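Local coordinates for CYCLIN domain-containing protein (Chaetomium thermophilum, PDB 6Z3U), which probably serves as the cyclin H-like regulatory subunit of the CDK-activating kinase complex, modulating a cyclin-dependent serine/threonine kinase, at residues S154-A157 / K158-R162; A252-L255 / I256-F260; R315-V318 / L319-E323; E370-R373 / I374-Q378. All blocks are in the same frame, centred on the assembly; numbering follows the deposited sequence.

In the fold
Followed from the N terminus, the four contacts come in series: each is a local contact within nine consecutive residues, so none closes a long loop and none nests in or crosses another. Interaction 1 ends helix 153-159 within the cyclin-like range. Interactions 2 and 3, in the C-terminal cyclin range, lie on successive helices, 249-261 and 313-330. They touch directly, with centres about 11 Å apart, through Ile256 and Gln257 against Leu319, and Gln257 and Phe260 against Arg315. Interaction 4, on helix 368-380, has its centre about 24 Å from that of interaction 1 and meets the kinase chain. Interactions 2 and 3 lie across the chain's centre from both, beside the RING-type domain-containing chain.

Interaction 1. Residues S154-A157 / K158-R162; sequences SDFA and KTFGR
Ala157 O, near the end of helix 153-159, takes a sound bond from Arg162 N at 2.8 Å with an N-H...O angle of 166°, and a weak one from Phe160 N at 3.3 Å. The first of these reaches five residues back, and it encloses a shorter-span bond from Gly161 N to Lys158 O, 2.9 Å. Gly161 stands at positive phi (54°), which turns the chain out of the helix between the two. Just before, the regular i to i+4 pattern holds, as Lys158 N to Ser154 O and Thr159 N to Asp155 O attest.

Thr159 adds a side-chain bond: its OG1 sits between its own backbone N and carbonyl carbon and gives its proton to Phe156 O at 2.7 Å. The same carbonyl oxygen lies in the plane of the Phe160 ring, at its edge, with Phe160 CD2 3.3 Å away. Phe160 also lies over one face of the Phe156 ring. The two rings form an offset stack with centroids 4.9 Å apart and planes inclined by 24°; Phe160 CE2 is the atom set over the face, shifted toward the rim and 3.8 Å from Phe156 CZ. Both rings rest on Leu140 of helix 132-146 and on Met106, while Phe141 meets Phe156 edge-to-face. Arg162 leads its guanidinium away from the turn, to a salt bridge with Glu134 on that same helix. The paired bonds, six-to-one outside and five-to-two inside, with Gly161 as the C-prime residue, identify a Schellman motif that ends a helix of the cyclin-like region.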
loop_
_atom_site.group_PDB
_atom_site.type_symbol
_atom_site.label_atom_id
_atom_site.label_comp_id
_atom_site.label_asym_id
_atom_site.label_seq_id
_atom_site.Cartn_x
_atom_site.Cartn_y
_atom_site.Cartn_z
ATOM N N SER A 154 16.611 -2.740 -16.183
ATOM C CA SER A 154 18.005 -2.781 -16.611
ATOM C C SER A 154 18.937 -2.351 -15.484
ATOM O O SER A 154 19.989 -2.963 -15.272
ATOM C CB SER A 154 18.206 -1.895 -17.840
ATOM O OG SER A 154 17.927 -0.538 -17.541
ATOM N N ASP A 155 18.565 -1.301 -14.747
ATOM C CA ASP A 155 19.388 -0.864 -13.623
ATOM C C ASP A 155 19.350 -1.879 -12.488
ATOM O O ASP A 155 20.367 -2.118 -11.825
ATOM C CB ASP A 155 18.924 0.506 -13.125
ATOM C CG ASP A 155 19.140 1.607 -14.147
ATOM O OD1 ASP A 155 20.052 1.471 -14.990
ATOM O OD2 ASP A 155 18.400 2.613 -14.101
ATOM N N PHE A 156 18.182 -2.479 -12.242
ATOM C CA PHE A 156 18.080 -3.503 -11.208
ATOM C C PHE A 156 18.978 -4.691 -11.528
ATOM O O PHE A 156 19.649 -5.230 -10.639
ATOM C CB PHE A 156 16.624 -3.951 -11.056
ATOM C CG PHE A 156 16.408 -4.941 -9.947
ATOM C CD1 PHE A 156 16.018 -4.513 -8.689
ATOM C CD2 PHE A 156 16.597 -6.297 -10.160
ATOM C CE1 PHE A 156 15.820 -5.419 -7.665
ATOM C CE2 PHE A 156 16.403 -7.206 -9.138
ATOM C CZ PHE A 156 16.012 -6.766 -7.889
ATOM N N ALA A 157 19.000 -5.120 -12.792
ATOM C CA ALA A 157 19.851 -6.239 -13.180
ATOM C C ALA A 157 21.327 -5.882 -13.061
ATOM O O ALA A 157 22.147 -6.745 -12.727
ATOM C CB ALA A 157 19.521 -6.677 -14.607
ATOM N N LYS A 158 21.683 -4.624 -13.337
ATOM C CA LYS A 158 23.065 -4.184 -13.166
ATOM C C LYS A 158 23.555 -4.445 -11.748
ATOM O O LYS A 158 24.611 -5.056 -11.545
ATOM C CB LYS A 158 23.184 -2.692 -13.479
ATOM C CG LYS A 158 24.399 -2.308 -14.304
ATOM C CD LYS A 158 24.421 -0.827 -14.730
ATOM C CE LYS A 158 24.291 0.200 -13.581
ATOM N NZ LYS A 158 23.068 0.109 -12.721
ATOM N N THR A 159 22.797 -3.982 -10.754
ATOM C CA THR A 159 23.262 -4.046 -9.374
ATOM C C THR A 159 23.515 -5.478 -8.926
ATOM O O THR A 159 24.342 -5.712 -8.038
ATOM C CB THR A 159 22.244 -3.376 -8.453
ATOM O OG1 THR A 159 20.985 -4.048 -8.565
ATOM C CG2 THR A 159 22.064 -1.911 -8.832
ATOM N N PHE A 160 22.821 -6.449 -9.522
ATOM C CA PHE A 160 23.003 -7.855 -9.185
ATOM C C PHE A 160 23.783 -8.612 -10.256
ATOM O O PHE A 160 23.712 -9.844 -10.314
ATOM C CB PHE A 160 21.645 -8.514 -8.943
ATOM C CG PHE A 160 20.925 -7.988 -7.735
ATOM C CD1 PHE A 160 20.929 -8.695 -6.546
ATOM C CD2 PHE A 160 20.249 -6.781 -7.786
ATOM C CE1 PHE A 160 20.270 -8.211 -5.434
ATOM C CE2 PHE A 160 19.587 -6.294 -6.676
ATOM C CZ PHE A 160 19.599 -7.010 -5.500
ATOM N N GLY A 161 24.528 -7.903 -11.095
ATOM C CA GLY A 161 25.363 -8.572 -12.088
ATOM C C GLY A 161 24.610 -9.541 -12.968
ATOM O O GLY A 161 25.153 -10.585 -13.353
ATOM N N ARG A 162 23.361 -9.222 -13.300
ATOM C CA ARG A 162 22.538 -10.062 -14.161
ATOM C C ARG A 162 22.567 -9.486 -15.572
ATOM O O ARG A 162 22.167 -8.337 -15.787
ATOM C CB ARG A 162 21.106 -10.144 -13.636
ATOM C CG ARG A 162 20.191 -11.055 -14.447
ATOM C CD ARG A 162 20.715 -12.484 -14.505
ATOM N NE ARG A 162 20.871 -13.065 -13.173
ATOM C CZ ARG A 162 20.004 -13.898 -12.602
ATOM N NH1 ARG A 162 18.900 -14.270 -13.237
ATOM N NH2 ARG A 162 20.247 -14.366 -11.385
#

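Interaction 2. Residues A252-L255 / I256-F260; sequences AERL and IQDTF
Arg254 sets CG anti to its backbone N and then bends at its second torsion (chi2 51°), while Asp258, one turn on, swings its carboxylate back beside its own backbone N (chi1 -83°); together these turns bring NE to the carboxylate. The resulting salt bridge is modest in geometry. Arg254 NE stands 3.3 Å from Asp258 OD2, the better aligned bond, and approaches it on the syn side though tilted out of the carboxylate plane. A second bond from Arg254 NE to Asp258 OD1 is weak. The carboxylate comes to the edge of the guanidinium, and the two planes are 74° apart. NE is the guanidinium nitrogen that bonds Asp258, whereas NH2 turns to Asp204, so this is an NE contact and not a side-on, two-nitrogen pairing.

Beneath it the backbone keeps its i to i+4 hydrogen bonds: Asp258 N gives to Arg254 O at 3.0 Å and Gln257 N to Glu253 O at 2.9 Å. An asparagine in place of Asp258 would probably leave Arg254 NE without its charged mate and the guanidinium less firmly turned, although Arg254 NH2 would keep its stronger partner, Asp204.

Helix 249-261 is wedged between its neighbours. Leu255 packs on Ala195 and Glu198 of helix 189-200, Ile256 and Gln257 lie against helix 313-330, and Thr259 and Phe260 meet Phe55 and Arg15 of the RING-type domain-containing chain.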
loop_
_atom_site.group_PDB
_atom_site.type_symbol
_atom_site.label_atom_id
_atom_site.label_comp_id
_atom_site.label_asym_id
_atom_site.label_seq_id
_atom_site.Cartn_x
_atom_site.Cartn_y
_atom_site.Cartn_z
ATOM N N ALA A 252 10.224 -3.936 27.912
ATOM C CA ALA A 252 9.058 -4.558 27.292
ATOM C C ALA A 252 7.971 -4.834 28.321
ATOM O O ALA A 252 6.792 -4.542 28.092
ATOM C CB ALA A 252 9.469 -5.849 26.584
ATOM N N GLU A 253 8.349 -5.408 29.465
ATOM C CA GLU A 253 7.369 -5.653 30.517
ATOM C C GLU A 253 6.794 -4.343 31.039
ATOM O O GLU A 253 5.594 -4.249 31.314
ATOM C CB GLU A 253 8.010 -6.455 31.649
ATOM C CG GLU A 253 8.216 -7.925 31.314
ATOM C CD GLU A 253 8.911 -8.689 32.424
ATOM O OE1 GLU A 253 9.069 -8.127 33.528
ATOM O OE2 GLU A 253 9.304 -9.852 32.188
ATOM N N ARG A 254 7.627 -3.307 31.146
ATOM C CA ARG A 254 7.143 -2.016 31.622
ATOM C C ARG A 254 6.042 -1.478 30.719
ATOM O O ARG A 254 4.985 -1.047 31.193
ATOM C CB ARG A 254 8.304 -1.022 31.700
ATOM C CG ARG A 254 7.910 0.384 32.142
ATOM C CD ARG A 254 7.090 0.377 33.420
ATOM N NE ARG A 254 6.863 1.727 33.929
ATOM C CZ ARG A 254 7.743 2.416 34.651
ATOM N NH1 ARG A 254 7.443 3.639 35.068
ATOM N NH2 ARG A 254 8.926 1.893 34.949
ATOM N N LEU A 255 6.269 -1.513 29.405
ATOM C CA LEU A 255 5.311 -0.935 28.471
ATOM C C LEU A 255 3.974 -1.667 28.526
ATOM O O LEU A 255 2.911 -1.036 28.495
ATOM C CB LEU A 255 5.899 -0.973 27.060
ATOM C CG LEU A 255 5.351 -0.010 26.006
ATOM C CD1 LEU A 255 5.260 1.404 26.556
ATOM C CD2 LEU A 255 6.239 -0.043 24.771
ATOM N N ILE A 256 4.007 -2.999 28.617
ATOM C CA ILE A 256 2.772 -3.773 28.669
ATOM C C ILE A 256 2.037 -3.527 29.981
ATOM O O ILE A 256 0.808 -3.393 30.002
ATOM C CB ILE A 256 3.063 -5.271 28.461
ATOM C CG1 ILE A 256 3.727 -5.497 27.100
ATOM C CG2 ILE A 256 1.776 -6.084 28.572
ATOM C CD1 ILE A 256 4.205 -6.915 26.873
ATOM N N GLN A 257 2.770 -3.470 31.097
ATOM C CA GLN A 257 2.122 -3.246 32.385
ATOM C C GLN A 257 1.417 -1.895 32.415
ATOM O O GLN A 257 0.294 -1.781 32.921
ATOM C CB GLN A 257 3.149 -3.320 33.518
ATOM C CG GLN A 257 3.823 -4.673 33.716
ATOM C CD GLN A 257 2.862 -5.797 34.035
ATOM O OE1 GLN A 257 1.812 -5.591 34.645
ATOM N NE2 GLN A 257 3.227 -7.008 33.625
ATOM N N ASP A 258 2.061 -0.859 31.869
ATOM C CA ASP A 258 1.516 0.492 31.955
ATOM C C ASP A 258 0.178 0.604 31.231
ATOM O O ASP A 258 -0.796 1.131 31.783
ATOM C CB ASP A 258 2.520 1.493 31.379
ATOM C CG ASP A 258 3.583 1.904 32.385
ATOM O OD1 ASP A 258 3.604 1.342 33.503
ATOM O OD2 ASP A 258 4.398 2.792 32.057
ATOM N N THR A 259 0.110 0.114 29.991
ATOM C CA THR A 259 -1.099 0.308 29.196
ATOM C C THR A 259 -2.290 -0.429 29.799
ATOM O O THR A 259 -3.416 0.081 29.774
ATOM C CB THR A 259 -0.863 -0.158 27.759
ATOM O OG1 THR A 259 -0.578 -1.562 27.747
ATOM C CG2 THR A 259 0.301 0.598 27.143
ATOM N N PHE A 260 -2.064 -1.624 30.351
ATOM C CA PHE A 260 -3.153 -2.377 30.960
ATOM C C PHE A 260 -3.454 -1.916 32.380
ATOM O O PHE A 260 -4.568 -2.139 32.868
ATOM C CB PHE A 260 -2.821 -3.870 30.964
ATOM C CG PHE A 260 -3.052 -4.543 29.642
ATOM C CD1 PHE A 260 -4.300 -5.039 29.309
ATOM C CD2 PHE A 260 -2.018 -4.676 28.732
ATOM C CE1 PHE A 260 -4.511 -5.657 28.092
ATOM C CE2 PHE A 260 -2.225 -5.293 27.514
ATOM C CZ PHE A 260 -3.473 -5.784 27.194
#

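Interaction 3. Residues R315-V318 / L319-E323; sequences RDKV and LGTIE
Side chains one helical turn apart meet here within helix 313-330, an alpha-helix of the C-terminal cyclin region, where a threonine bonds back to the preceding turn. Lys317 O is the evidence: it accepts from Thr321 N at 3.0 Å and from Thr321 OG1 at 2.8 Å, the two donors reaching it from opposite faces of its plane. The hydroxyl comes at 23° from the carbonyl plane; the amide, on the other face, stands farther out of it. OG1 reaches the oxygen from beside the backbone N, anti to the carbonyl carbon (chi1 -57°). A valine in place of Thr321 would probably leave Lys317 O with the backbone amide alone and loosen the hold on the side chain's rotation.

Lys317 crosses Thr321 obliquely, but its amine goes to the neighbouring subunit, in a salt bridge with Asp64 of the RING-type domain-containing chain and a cation-pi contact with Phe61 of that chain. Phe61 also packs on Thr321, and Leu58 of the same chain covers Val318. One turn on from Val318, Ile322 sets CG1 4.2 Å from Val318 CG1 and rests on Gln238, Leu241 and Ala242 of helix 236-247. Arg315 and Leu319 run side by side toward helix 249-261. Arg315 NH2 also has a charge contact with Asp316 OD1 at 3.2 Å, the oxygen above the guanidinium face with no N-H aimed at it, while Arg315 NH1 touches Leu319 CD1 at 3.7 Å.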
loop_
_atom_site.group_PDB
_atom_site.type_symbol
_atom_site.label_atom_id
_atom_site.label_comp_id
_atom_site.label_asym_id
_atom_site.label_seq_id
_atom_site.Cartn_x
_atom_site.Cartn_y
_atom_site.Cartn_z
ATOM N N ARG A 315 -4.242 -9.091 29.688
ATOM C CA ARG A 315 -2.835 -8.753 29.877
ATOM C C ARG A 315 -1.987 -10.014 29.971
ATOM O O ARG A 315 -0.921 -10.103 29.350
ATOM C CB ARG A 315 -2.665 -7.888 31.127
ATOM C CG ARG A 315 -1.220 -7.540 31.464
ATOM C CD ARG A 315 -1.115 -6.825 32.804
ATOM N NE ARG A 315 -1.499 -7.679 33.925
ATOM C CZ ARG A 315 -0.654 -8.449 34.606
ATOM N NH1 ARG A 315 0.631 -8.483 34.284
ATOM N NH2 ARG A 315 -1.095 -9.191 35.613
ATOM N N ASP A 316 -2.444 -11.003 30.743
ATOM C CA ASP A 316 -1.690 -12.246 30.869
ATOM C C ASP A 316 -1.646 -13.003 29.546
ATOM O O ASP A 316 -0.633 -13.632 29.220
ATOM C CB ASP A 316 -2.296 -13.117 31.971
ATOM C CG ASP A 316 -2.138 -12.507 33.354
ATOM O OD1 ASP A 316 -1.228 -11.670 33.539
ATOM O OD2 ASP A 316 -2.919 -12.870 34.260
ATOM N N LYS A 317 -2.733 -12.957 28.769
ATOM C CA LYS A 317 -2.739 -13.637 27.477
ATOM C C LYS A 317 -1.832 -12.943 26.467
ATOM O O LYS A 317 -1.237 -13.610 25.613
ATOM C CB LYS A 317 -4.163 -13.725 26.926
ATOM C CG LYS A 317 -4.283 -14.563 25.654
ATOM C CD LYS A 317 -3.953 -16.030 25.886
ATOM C CE LYS A 317 -4.182 -16.853 24.622
ATOM N NZ LYS A 317 -3.136 -16.595 23.590
ATOM N N VAL A 318 -1.718 -11.618 26.540
ATOM C CA VAL A 318 -0.787 -10.914 25.663
ATOM C C VAL A 318 0.649 -11.248 26.047
ATOM O O VAL A 318 1.477 -11.576 25.191
ATOM C CB VAL A 318 -1.054 -9.398 25.710
ATOM C CG1 VAL A 318 0.165 -8.619 25.231
ATOM C CG2 VAL A 318 -2.274 -9.053 24.865
ATOM N N LEU A 319 0.962 -11.179 27.344
ATOM C CA LEU A 319 2.307 -11.517 27.798
ATOM C C LEU A 319 2.684 -12.935 27.392
ATOM O O LEU A 319 3.824 -13.193 26.989
ATOM C CB LEU A 319 2.409 -11.347 29.312
ATOM C CG LEU A 319 2.578 -9.909 29.803
ATOM C CD1 LEU A 319 2.395 -9.819 31.310
ATOM C CD2 LEU A 319 3.944 -9.371 29.400
ATOM N N GLY A 320 1.744 -13.875 27.508
ATOM C CA GLY A 320 2.015 -15.231 27.064
ATOM C C GLY A 320 2.266 -15.313 25.570
ATOM O O GLY A 320 3.088 -16.110 25.110
ATOM N N THR A 321 1.558 -14.493 24.790
ATOM C CA THR A 321 1.763 -14.488 23.345
ATOM C C THR A 321 3.132 -13.923 22.984
ATOM O O THR A 321 3.826 -14.471 22.121
ATOM C CB THR A 321 0.657 -13.687 22.657
ATOM O OG1 THR A 321 -0.622 -14.237 22.997
ATOM C CG2 THR A 321 0.832 -13.723 21.145
ATOM N N ILE A 322 3.531 -12.820 23.624
ATOM C CA ILE A 322 4.847 -12.247 23.358
ATOM C C ILE A 322 5.942 -13.238 23.737
ATOM O O ILE A 322 6.955 -13.364 23.038
ATOM C CB ILE A 322 5.020 -10.912 24.105
ATOM C CG1 ILE A 322 3.884 -9.940 23.769
ATOM C CG2 ILE A 322 6.368 -10.287 23.765
ATOM C CD1 ILE A 322 3.801 -9.565 22.314
ATOM N N GLU A 323 5.755 -13.958 24.846
ATOM C CA GLU A 323 6.756 -14.932 25.269
ATOM C C GLU A 323 6.877 -16.058 24.250
ATOM O O GLU A 323 7.979 -16.556 23.989
ATOM C CB GLU A 323 6.397 -15.486 26.647
ATOM C CG GLU A 323 7.569 -16.085 27.418
ATOM C CD GLU A 323 8.669 -15.075 27.693
ATOM O OE1 GLU A 323 9.858 -15.434 27.555
ATOM O OE2 GLU A 323 8.342 -13.922 28.042
#

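Interaction 4. Residues E370-R373 / I374-Q378; sequences ELQR and IRREQ
Arg373 and Glu377 form a salt bridge: Arg373 NE gives to Glu377 OE1 at 3.0 Å, and Arg373 NH1 adds a weak bond to Glu377 OE2 at 3.4 Å. The carboxylate stands at the guanidinium edge, with the planes 72° apart, and NE meets OE1 from above the carboxylate plane. On another side of the helix, Gln372 and Arg376 run side by side, and Arg376 NH2 reaches Gln372 OE1 at 3.1 Å, likewise from above the amide carbonyl plane. Leu371 CD2 lies over one face of the Arg375 guanidinium and touches Arg375 CD at 3.5 Å.

All three pairs are i to i+4 contacts of helix 368-380, carried by backbone bonds such as Glu377 N to Arg373 O at 3.1 Å. The first pair belongs to a salt-bridge network, since Arg373 NH2 also meets Glu370 OE2 at 3.0 Å, one turn back. The Arg373 chain bends at chi3 (105°), and the guanidinium lies between the two acids.

Farther out, Arg375 NH2 forms a salt bridge with Glu82 of the protein kinase domain-containing chain, and Arg376 NH1 hydrogen-bonds to Gln127 of that chain. Leu371 is backed by Tyr130 and Arg365.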
loop_
_atom_site.group_PDB
_atom_site.type_symbol
_atom_site.label_atom_id
_atom_site.label_comp_id
_atom_site.label_asym_id
_atom_site.label_seq_id
_atom_site.Cartn_x
_atom_site.Cartn_y
_atom_site.Cartn_z
ATOM N N GLU A 370 11.150 -19.537 -20.666
ATOM C CA GLU A 370 10.420 -20.420 -21.571
ATOM C C GLU A 370 8.966 -20.563 -21.139
ATOM O O GLU A 370 8.060 -20.534 -21.978
ATOM C CB GLU A 370 11.094 -21.789 -21.634
ATOM C CG GLU A 370 12.403 -21.808 -22.414
ATOM C CD GLU A 370 12.226 -21.478 -23.891
ATOM O OE1 GLU A 370 12.682 -20.396 -24.318
ATOM O OE2 GLU A 370 11.627 -22.299 -24.620
ATOM N N LEU A 371 8.724 -20.723 -19.836
ATOM C CA LEU A 371 7.351 -20.764 -19.345
ATOM C C LEU A 371 6.570 -19.545 -19.821
ATOM O O LEU A 371 5.418 -19.662 -20.252
ATOM C CB LEU A 371 7.346 -20.839 -17.816
ATOM C CG LEU A 371 6.158 -21.531 -17.140
ATOM C CD1 LEU A 371 6.131 -21.207 -15.647
ATOM C CD2 LEU A 371 4.837 -21.156 -17.789
ATOM N N GLN A 372 7.188 -18.365 -19.756
ATOM C CA GLN A 372 6.523 -17.158 -20.233
ATOM C C GLN A 372 6.332 -17.190 -21.744
ATOM O O GLN A 372 5.297 -16.742 -22.253
ATOM C CB GLN A 372 7.328 -15.927 -19.817
ATOM C CG GLN A 372 6.638 -14.606 -20.117
ATOM C CD GLN A 372 7.419 -13.399 -19.622
ATOM O OE1 GLN A 372 6.835 -12.373 -19.276
ATOM N NE2 GLN A 372 8.742 -13.516 -19.589
ATOM N N ARG A 373 7.315 -17.714 -22.479
ATOM C CA ARG A 373 7.233 -17.718 -23.937
ATOM C C ARG A 373 6.034 -18.526 -24.416
ATOM O O ARG A 373 5.271 -18.079 -25.280
ATOM C CB ARG A 373 8.525 -18.278 -24.536
ATOM C CG ARG A 373 8.671 -18.031 -26.034
ATOM C CD ARG A 373 9.533 -19.088 -26.724
ATOM N NE ARG A 373 8.731 -20.028 -27.507
ATOM C CZ ARG A 373 8.541 -21.314 -27.211
ATOM N NH1 ARG A 373 7.786 -22.063 -28.004
ATOM N NH2 ARG A 373 9.100 -21.860 -26.137
ATOM N N ILE A 374 5.855 -19.730 -23.869
ATOM C CA ILE A 374 4.798 -20.607 -24.357
ATOM C C ILE A 374 3.430 -20.112 -23.912
ATOM O O ILE A 374 2.429 -20.335 -24.603
ATOM C CB ILE A 374 5.053 -22.054 -23.893
ATOM C CG1 ILE A 374 4.797 -22.186 -22.389
ATOM C CG2 ILE A 374 6.478 -22.484 -24.234
ATOM C CD1 ILE A 374 5.316 -23.484 -21.788
ATOM N N ARG A 375 3.354 -19.436 -22.765
ATOM C CA ARG A 375 2.068 -18.928 -22.300
ATOM C C ARG A 375 1.646 -17.673 -23.052
ATOM O O ARG A 375 0.445 -17.411 -23.178
ATOM C CB ARG A 375 2.121 -18.667 -20.792
ATOM C CG ARG A 375 2.210 -19.954 -19.978
ATOM C CD ARG A 375 1.690 -19.800 -18.557
ATOM N NE ARG A 375 1.183 -21.074 -18.049
ATOM C CZ ARG A 375 1.063 -21.386 -16.763
ATOM N NH1 ARG A 375 1.423 -20.522 -15.823
ATOM N NH2 ARG A 375 0.584 -22.573 -16.415
ATOM N N ARG A 376 2.603 -16.892 -23.560
ATOM C CA ARG A 376 2.246 -15.776 -24.429
ATOM C C ARG A 376 1.813 -16.272 -25.803
ATOM O O ARG A 376 0.829 -15.779 -26.367
ATOM C CB ARG A 376 3.419 -14.805 -24.561
ATOM C CG ARG A 376 3.679 -13.968 -23.319
ATOM C CD ARG A 376 4.725 -12.895 -23.579
ATOM N NE ARG A 376 5.095 -12.181 -22.360
ATOM C CZ ARG A 376 4.425 -11.149 -21.854
ATOM N NH1 ARG A 376 3.333 -10.694 -22.455
ATOM N NH2 ARG A 376 4.849 -10.570 -20.739
ATOM N N GLU A 377 2.538 -17.248 -26.358
ATOM C CA GLU A 377 2.170 -17.799 -27.657
ATOM C C GLU A 377 0.874 -18.599 -27.587
ATOM O O GLU A 377 0.126 -18.646 -28.571
ATOM C CB GLU A 377 3.309 -18.667 -28.192
ATOM C CG GLU A 377 4.586 -17.887 -28.486
ATOM C CD GLU A 377 5.719 -18.772 -28.970
ATOM O OE1 GLU A 377 6.873 -18.291 -29.009
ATOM O OE2 GLU A 377 5.461 -19.947 -29.309
ATOM N N GLN A 378 0.589 -19.234 -26.445
ATOM C CA GLN A 378 -0.682 -19.937 -26.292
ATOM C C GLN A 378 -1.865 -18.976 -26.270
ATOM O O GLN A 378 -2.954 -19.326 -26.738
ATOM C CB GLN A 378 -0.674 -20.777 -25.014
ATOM C CG GLN A 378 -0.017 -22.135 -25.160
ATOM C CD GLN A 378 0.248 -22.799 -23.822
ATOM O OE1 GLN A 378 0.213 -22.149 -22.775
ATOM N NE2 GLN A 378 0.508 -24.101 -23.849
#